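Local coordinates for protein Crov588 (Cafeteriavirus, PDB 6NYR) that is of unknown function but forms a circular leucine-rich-repeat structure built from FNIP repeats, at residues 524-535 against 547-558. Sequence-based numbering, arbitrary orientation.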
ATOM      1  N   THR A 524      -5.025  25.594   6.255  1.00 46.21           N
ATOM      2  CA  THR A 524      -4.313  26.077   7.432  1.00 46.63           C
ATOM      3  C   THR A 524      -4.798  27.452   7.868  1.00 45.24           C
ATOM      4  O   THR A 524      -5.093  27.678   9.048  1.00 42.42           O
ATOM      5  CB  THR A 524      -2.809  26.122   7.131  1.00 47.32           C
ATOM      6  OG1 THR A 524      -2.319  24.796   6.897  1.00 47.61           O
ATOM      7  CG2 THR A 524      -2.035  26.769   8.271  1.00 48.14           C
ATOM      8  N   SER A 525      -4.896  28.383   6.925  1.00 42.65           N
ATOM      9  CA  SER A 525      -4.956  29.794   7.273  1.00 43.83           C
ATOM     10  C   SER A 525      -6.364  30.328   7.488  1.00 47.02           C
ATOM     11  O   SER A 525      -6.509  31.409   8.070  1.00 50.66           O
ATOM     12  CB  SER A 525      -4.272  30.628   6.183  1.00 46.99           C
ATOM     13  OG  SER A 525      -2.894  30.311   6.096  1.00 52.37           O
ATOM     14  N   PHE A 526      -7.398  29.620   7.046  1.00 44.67           N
ATOM     15  CA  PHE A 526      -8.736  30.184   7.120  1.00 46.91           C
ATOM     16  C   PHE A 526      -9.083  30.533   8.563  1.00 46.67           C
ATOM     17  O   PHE A 526      -9.031  29.675   9.451  1.00 47.11           O
ATOM     18  CB  PHE A 526      -9.779  29.223   6.556  1.00 46.81           C
ATOM     19  CG  PHE A 526     -11.173  29.780   6.616  1.00 46.09           C
ATOM     20  CD1 PHE A 526     -11.579  30.744   5.710  1.00 47.25           C
ATOM     21  CD2 PHE A 526     -12.060  29.379   7.599  1.00 47.46           C
ATOM     22  CE1 PHE A 526     -12.848  31.281   5.767  1.00 47.27           C
ATOM     23  CE2 PHE A 526     -13.333  29.907   7.663  1.00 48.36           C
ATOM     24  CZ  PHE A 526     -13.728  30.863   6.744  1.00 49.06           C
ATOM     25  N   ASN A 527      -9.441  31.790   8.799  1.00 48.51           N
ATOM     26  CA  ASN A 527      -9.833  32.227  10.133  1.00 55.55           C
ATOM     27  C   ASN A 527     -10.799  33.406  10.025  1.00 56.90           C
ATOM     28  O   ASN A 527     -10.622  34.447  10.659  1.00 57.17           O
ATOM     29  CB  ASN A 527      -8.603  32.589  10.966  1.00 54.92           C
ATOM     30  CG  ASN A 527      -8.935  32.802  12.428  1.00 54.63           C
ATOM     31  OD1 ASN A 527      -9.974  32.350  12.913  1.00 52.98           O
ATOM     32  ND2 ASN A 527      -8.049  33.486  13.144  1.00 55.66           N
ATOM     33  N   GLN A 528     -11.848  33.246   9.225  1.00 56.31           N
ATOM     34  CA  GLN A 528     -12.876  34.266   9.073  1.00 57.16           C
ATOM     35  C   GLN A 528     -14.167  33.798   9.729  1.00 55.33           C
ATOM     36  O   GLN A 528     -14.520  32.617   9.658  1.00 55.24           O
ATOM     37  CB  GLN A 528     -13.137  34.594   7.600  1.00 56.37           C
ATOM     38  CG  GLN A 528     -11.924  35.110   6.844  1.00 55.42           C
ATOM     39  CD  GLN A 528     -11.320  36.351   7.474  1.00 56.78           C
ATOM     40  OE1 GLN A 528     -12.025  37.306   7.803  1.00 58.38           O
ATOM     41  NE2 GLN A 528     -10.005  36.340   7.646  1.00 56.73           N
ATOM     42  N   ASN A 529     -14.861  34.729  10.377  1.00 58.76           N
ATOM     43  CA  ASN A 529     -16.106  34.395  11.052  1.00 57.96           C
ATOM     44  C   ASN A 529     -17.150  33.928  10.047  1.00 54.63           C
ATOM     45  O   ASN A 529     -17.319  34.521   8.978  1.00 54.25           O
ATOM     46  CB  ASN A 529     -16.625  35.613  11.813  1.00 60.30           C
ATOM     47  CG  ASN A 529     -17.905  35.329  12.558  1.00 62.24           C
ATOM     48  OD1 ASN A 529     -17.936  34.510  13.476  1.00 62.45           O
ATOM     49  ND2 ASN A 529     -18.978  36.009  12.165  1.00 65.05           N
ATOM     50  N   LEU A 530     -17.854  32.859  10.397  1.00 53.75           N
ATOM     51  CA  LEU A 530     -18.933  32.328   9.575  1.00 57.19           C
ATOM     52  C   LEU A 530     -20.262  32.803  10.152  1.00 57.31           C
ATOM     53  O   LEU A 530     -20.514  32.651  11.353  1.00 55.47           O
ATOM     54  CB  LEU A 530     -18.886  30.803   9.512  1.00 55.15           C
ATOM     55  CG  LEU A 530     -17.645  30.207   8.844  1.00 52.88           C
ATOM     56  CD1 LEU A 530     -17.518  28.723   9.190  1.00 51.14           C
ATOM     57  CD2 LEU A 530     -17.665  30.411   7.336  1.00 49.63           C
ATOM     58  N   THR A 531     -21.099  33.384   9.300  1.00 58.22           N
ATOM     59  CA  THR A 531     -22.363  33.968   9.718  1.00 58.93           C
ATOM     60  C   THR A 531     -23.525  33.081   9.271  1.00 60.57           C
ATOM     61  O   THR A 531     -23.330  31.954   8.799  1.00 62.22           O
ATOM     62  CB  THR A 531     -22.500  35.383   9.148  1.00 58.92           C
ATOM     63  OG1 THR A 531     -22.435  35.330   7.717  1.00 60.92           O
ATOM     64  CG2 THR A 531     -21.383  36.276   9.666  1.00 58.45           C
ATOM     65  N   GLU A 532     -24.745  33.599   9.414  1.00 62.52           N
ATOM     66  CA  GLU A 532     -25.936  32.788   9.215  1.00 64.72           C
ATOM     67  C   GLU A 532     -26.197  32.546   7.732  1.00 62.93           C
ATOM     68  O   GLU A 532     -25.920  33.394   6.880  1.00 60.75           O
ATOM     69  CB  GLU A 532     -27.157  33.463   9.844  1.00 71.29           C
ATOM     70  CG  GLU A 532     -26.854  34.262  11.100  1.00 77.69           C
ATOM     71  CD  GLU A 532     -28.087  34.541  11.938  1.00 81.06           C
ATOM     72  OE1 GLU A 532     -29.215  34.468  11.403  1.00 81.35           O
ATOM     73  OE2 GLU A 532     -27.925  34.829  13.144  1.00 81.83           O
ATOM     74  N   ASN A 533     -26.750  31.367   7.438  1.00 63.90           N
ATOM     75  CA  ASN A 533     -27.118  30.984   6.076  1.00 65.99           C
ATOM     76  C   ASN A 533     -25.951  31.146   5.106  1.00 62.81           C
ATOM     77  O   ASN A 533     -26.137  31.481   3.933  1.00 65.65           O
ATOM     78  CB  ASN A 533     -28.331  31.780   5.596  1.00 71.64           C
ATOM     79  CG  ASN A 533     -29.513  31.668   6.543  1.00 76.98           C
ATOM     80  OD1 ASN A 533     -30.008  32.670   7.058  1.00 82.37           O
ATOM     81  ND2 ASN A 533     -29.959  30.443   6.788  1.00 75.20           N
ATOM     82  N   VAL A 534     -24.741  30.909   5.597  1.00 56.66           N
ATOM     83  CA  VAL A 534     -23.552  30.835   4.756  1.00 54.05           C
ATOM     84  C   VAL A 534     -23.228  29.395   4.381  1.00 52.17           C
ATOM     85  O   VAL A 534     -22.974  29.087   3.218  1.00 49.00           O
ATOM     86  CB  VAL A 534     -22.355  31.508   5.465  1.00 56.01           C
ATOM     87  CG1 VAL A 534     -21.079  31.302   4.660  1.00 55.45           C
ATOM     88  CG2 VAL A 534     -22.631  32.986   5.686  1.00 56.95           C
ATOM     89  N   LEU A 535     -23.219  28.504   5.362  1.00 53.13           N
ATOM     90  CA  LEU A 535     -22.964  27.083   5.133  1.00 51.45           C
ATOM     91  C   LEU A 535     -24.232  26.416   4.613  1.00 54.09           C
ATOM     92  O   LEU A 535     -25.300  26.574   5.214  1.00 54.87           O
ATOM     93  CB  LEU A 535     -22.498  26.425   6.425  1.00 54.05           C
ATOM     94  CG  LEU A 535     -21.177  26.959   6.994  1.00 55.13           C
ATOM     95  CD1 LEU A 535     -20.809  26.251   8.293  1.00 53.25           C
ATOM     96  CD2 LEU A 535     -20.052  26.825   5.971  1.00 53.18           C
ATOM     97  N   CYS A 547      -5.793  27.301  11.767  1.00 41.55           N
ATOM     98  CA  CYS A 547      -5.922  28.604  12.401  1.00 44.61           C
ATOM     99  C   CYS A 547      -7.342  29.004  12.782  1.00 42.07           C
ATOM    100  O   CYS A 547      -7.501  29.965  13.542  1.00 45.92           O
ATOM    101  CB  CYS A 547      -5.354  29.697  11.484  1.00 46.99           C
ATOM    102  SG  CYS A 547      -3.558  29.704  11.352  1.00 49.22           S
ATOM    103  N   PHE A 548      -8.372  28.329  12.284  1.00 42.01           N
ATOM    104  CA  PHE A 548      -9.724  28.814  12.530  1.00 42.54           C
ATOM    105  C   PHE A 548      -9.997  28.897  14.027  1.00 44.33           C
ATOM    106  O   PHE A 548     -10.011  27.874  14.722  1.00 44.26           O
ATOM    107  CB  PHE A 548     -10.776  27.925  11.875  1.00 42.70           C
ATOM    108  CG  PHE A 548     -12.185  28.345  12.204  1.00 45.24           C
ATOM    109  CD1 PHE A 548     -12.782  29.403  11.532  1.00 45.58           C
ATOM    110  CD2 PHE A 548     -12.901  27.702  13.200  1.00 46.93           C
ATOM    111  CE1 PHE A 548     -14.070  29.800  11.842  1.00 46.50           C
ATOM    112  CE2 PHE A 548     -14.192  28.097  13.513  1.00 47.90           C
ATOM    113  CZ  PHE A 548     -14.774  29.147  12.833  1.00 47.08           C
ATOM    114  N   ASN A 549     -10.226  30.113  14.527  1.00 47.44           N
ATOM    115  CA  ASN A 549     -10.556  30.314  15.931  1.00 51.44           C
ATOM    116  C   ASN A 549     -11.549  31.470  16.087  1.00 53.20           C
ATOM    117  O   ASN A 549     -11.305  32.457  16.775  1.00 54.45           O
ATOM    118  CB  ASN A 549      -9.298  30.579  16.759  1.00 50.36           C
ATOM    119  CG  ASN A 549      -9.561  30.533  18.255  1.00 50.02           C
ATOM    120  OD1 ASN A 549     -10.506  29.891  18.710  1.00 46.71           O
ATOM    121  ND2 ASN A 549      -8.727  31.226  19.025  1.00 54.31           N
ATOM    122  N   GLN A 550     -12.697  31.352  15.429  1.00 54.55           N
ATOM    123  CA  GLN A 550     -13.773  32.322  15.557  1.00 56.51           C
ATOM    124  C   GLN A 550     -14.928  31.700  16.332  1.00 53.48           C
ATOM    125  O   GLN A 550     -15.139  30.484  16.295  1.00 51.19           O
ATOM    126  CB  GLN A 550     -14.269  32.798  14.189  1.00 55.59           C
ATOM    127  CG  GLN A 550     -13.214  33.513  13.383  1.00 55.76           C
ATOM    128  CD  GLN A 550     -12.613  34.688  14.124  1.00 55.67           C
ATOM    129  OE1 GLN A 550     -13.322  35.593  14.564  1.00 58.34           O
ATOM    130  NE2 GLN A 550     -11.295  34.667  14.286  1.00 54.69           N
ATOM    131  N   LYS A 551     -15.675  32.540  17.040  1.00 55.58           N
ATOM    132  CA  LYS A 551     -16.835  32.042  17.761  1.00 57.17           C
ATOM    133  C   LYS A 551     -17.942  31.701  16.773  1.00 54.36           C
ATOM    134  O   LYS A 551     -18.193  32.440  15.815  1.00 56.35           O
ATOM    135  CB  LYS A 551     -17.344  33.065  18.772  1.00 61.30           C
ATOM    136  CG  LYS A 551     -18.322  32.454  19.778  1.00 67.84           C
ATOM    137  CD  LYS A 551     -19.041  33.503  20.608  1.00 73.73           C
ATOM    138  CE  LYS A 551     -18.652  33.412  22.077  1.00 79.38           C
ATOM    139  NZ  LYS A 551     -17.281  33.956  22.304  1.00 82.83           N
ATOM    140  N   ILE A 552     -18.599  30.571  17.008  1.00 51.72           N
ATOM    141  CA  ILE A 552     -19.735  30.133  16.204  1.00 51.15           C
ATOM    142  C   ILE A 552     -20.992  30.358  17.031  1.00 51.23           C
ATOM    143  O   ILE A 552     -21.101  29.862  18.159  1.00 47.38           O
ATOM    144  CB  ILE A 552     -19.600  28.665  15.784  1.00 52.09           C
ATOM    145  CG1 ILE A 552     -18.371  28.502  14.894  1.00 53.28           C
ATOM    146  CG2 ILE A 552     -20.854  28.202  15.053  1.00 52.51           C
ATOM    147  CD1 ILE A 552     -17.857  27.084  14.808  1.00 52.92           C
ATOM    148  N   ILE A 553     -21.926  31.133  16.483  1.00 54.31           N
ATOM    149  CA  ILE A 553     -23.177  31.413  17.175  1.00 58.88           C
ATOM    150  C   ILE A 553     -24.287  30.567  16.563  1.00 58.91           C
ATOM    151  O   ILE A 553     -24.039  29.729  15.687  1.00 57.00           O
ATOM    152  CB  ILE A 553     -23.530  32.909  17.110  1.00 61.93           C
ATOM    153  CG1 ILE A 553     -24.012  33.291  15.710  1.00 63.54           C
ATOM    154  CG2 ILE A 553     -22.322  33.749  17.497  1.00 61.64           C
ATOM    155  CD1 ILE A 553     -24.183  34.789  15.509  1.00 66.05           C
ATOM    156  N   GLU A 554     -25.517  30.790  17.013  1.00 58.91           N
ATOM    157  CA  GLU A 554     -26.637  29.970  16.591  1.00 59.53           C
ATOM    158  C   GLU A 554     -26.945  30.146  15.109  1.00 58.43           C
ATOM    159  O   GLU A 554     -26.731  31.210  14.519  1.00 56.77           O
ATOM    160  CB  GLU A 554     -27.878  30.311  17.406  1.00 64.73           C
ATOM    161  CG  GLU A 554     -27.716  30.071  18.889  1.00 70.81           C
ATOM    162  CD  GLU A 554     -27.284  31.324  19.630  1.00 74.13           C
ATOM    163  OE1 GLU A 554     -26.361  32.036  19.167  1.00 73.69           O
ATOM    164  OE2 GLU A 554     -27.883  31.597  20.677  1.00 74.73           O
ATOM    165  N   ASN A 555     -27.473  29.073  14.515  1.00 59.20           N
ATOM    166  CA  ASN A 555     -27.965  29.082  13.141  1.00 58.85           C
ATOM    167  C   ASN A 555     -26.850  29.368  12.148  1.00 53.91           C
ATOM    168  O   ASN A 555     -27.084  29.942  11.085  1.00 53.71           O
ATOM    169  CB  ASN A 555     -29.111  30.081  12.976  1.00 63.30           C
ATOM    170  CG  ASN A 555     -30.266  29.792  13.916  1.00 68.53           C
ATOM    171  OD1 ASN A 555     -30.975  28.795  13.761  1.00 72.23           O
ATOM    172  ND2 ASN A 555     -30.459  30.661  14.900  1.00 70.23           N
ATOM    173  N   VAL A 556     -25.635  28.964  12.495  1.00 51.31           N
ATOM    174  CA  VAL A 556     -24.502  29.007  11.582  1.00 51.29           C
ATOM    175  C   VAL A 556     -24.193  27.627  11.020  1.00 48.64           C
ATOM    176  O   VAL A 556     -24.076  27.454   9.808  1.00 46.25           O
ATOM    177  CB  VAL A 556     -23.270  29.608  12.295  1.00 53.57           C
ATOM    178  CG1 VAL A 556     -22.042  29.526  11.401  1.00 51.67           C
ATOM    179  CG2 VAL A 556     -23.550  31.044  12.712  1.00 52.55           C
ATOM    180  N   LEU A 557     -24.075  26.627  11.894  1.00 48.95           N
ATOM    181  CA  LEU A 557     -23.847  25.247  11.472  1.00 47.91           C
ATOM    182  C   LEU A 557     -25.146  24.653  10.938  1.00 49.59           C
ATOM    183  O   LEU A 557     -26.175  24.713  11.620  1.00 46.96           O
ATOM    184  CB  LEU A 557     -23.329  24.423  12.642  1.00 47.93           C
ATOM    185  CG  LEU A 557     -21.988  24.861  13.241  1.00 47.22           C
ATOM    186  CD1 LEU A 557     -21.651  24.032  14.474  1.00 45.42           C
ATOM    187  CD2 LEU A 557     -20.875  24.771  12.210  1.00 46.42           C
ATOM    188  N   PRO A 558     -25.142  24.083   9.735  1.00 48.56           N
ATOM    189  CA  PRO A 558     -26.409  23.672   9.121  1.00 49.19           C
ATOM    190  C   PRO A 558     -27.009  22.447   9.795  1.00 49.75           C
ATOM    191  O   PRO A 558     -26.334  21.663  10.467  1.00 46.55           O
ATOM    192  CB  PRO A 558     -26.033  23.380   7.661  1.00 50.60           C
ATOM    193  CG  PRO A 558     -24.563  23.143   7.664  1.00 50.72           C
ATOM    194  CD  PRO A 558     -23.971  23.796   8.882  1.00 49.05           C
TER
HETATM  195  O   HOH W   1     -23.978  29.089   8.011  1.00 38.64           O
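Asn-527 reaches across to the next coil of the solenoid and gives its OD1 to two donors. The backbone N of Asn-549 lies 2.8 Å from that oxygen in an almost straight bond (176°), and Gln-550 NE2 is 3.0 Å from the same OD1. The two N-H groups come from opposite faces of the Asn-527 amide, each well out of its plane, which should fix the rotation of the group. A chi1 of -169° swings CG of Asn-527 to the side opposite N and turns the short amide along the stack; the Gln-550 chain, bent at chi2, folds back to meet it. Asparagine suits the place because its side-chain carbonyl is short enough to meet the Asn-549 N-H and can also accept from Gln-550. The same ladder runs on both ways: Asn-505 OD1 accepts from Asn-527 N and Gln-528 NE2, and Asn-549 OD1 from Asn-571 N and Gln-572 NE2. Nearby, Cys-547 N donates to Thr-524 O (2.8 Å), a backbone bond between corresponding turns.

Inside, the buried rings of Phe-526 and Phe-548 run alongside each other in the same direction and make an oblique apolar contact, with Phe-526 CE2 3.9 Å from Phe-548 CD1. Val-556 lays its branched end against the backbone of Leu-530 and Thr-531, CG1 being 3.5 Å from Leu-530 O. Within 524-535, a water takes up two backbone groups at the type II turn, residues 531-534, donating to Thr-531 O and accepting from Leu-535 N (2.8 Å). Leu-535 CB meets Pro-558 CD at 3.9 Å.

Both segments are loops on successive coils of the leucine-rich-repeat ring, following strands 519-521 and 541-543, which run parallel; Leu-535 and Leu-557 both pack on Leu-542 of strand 541-543.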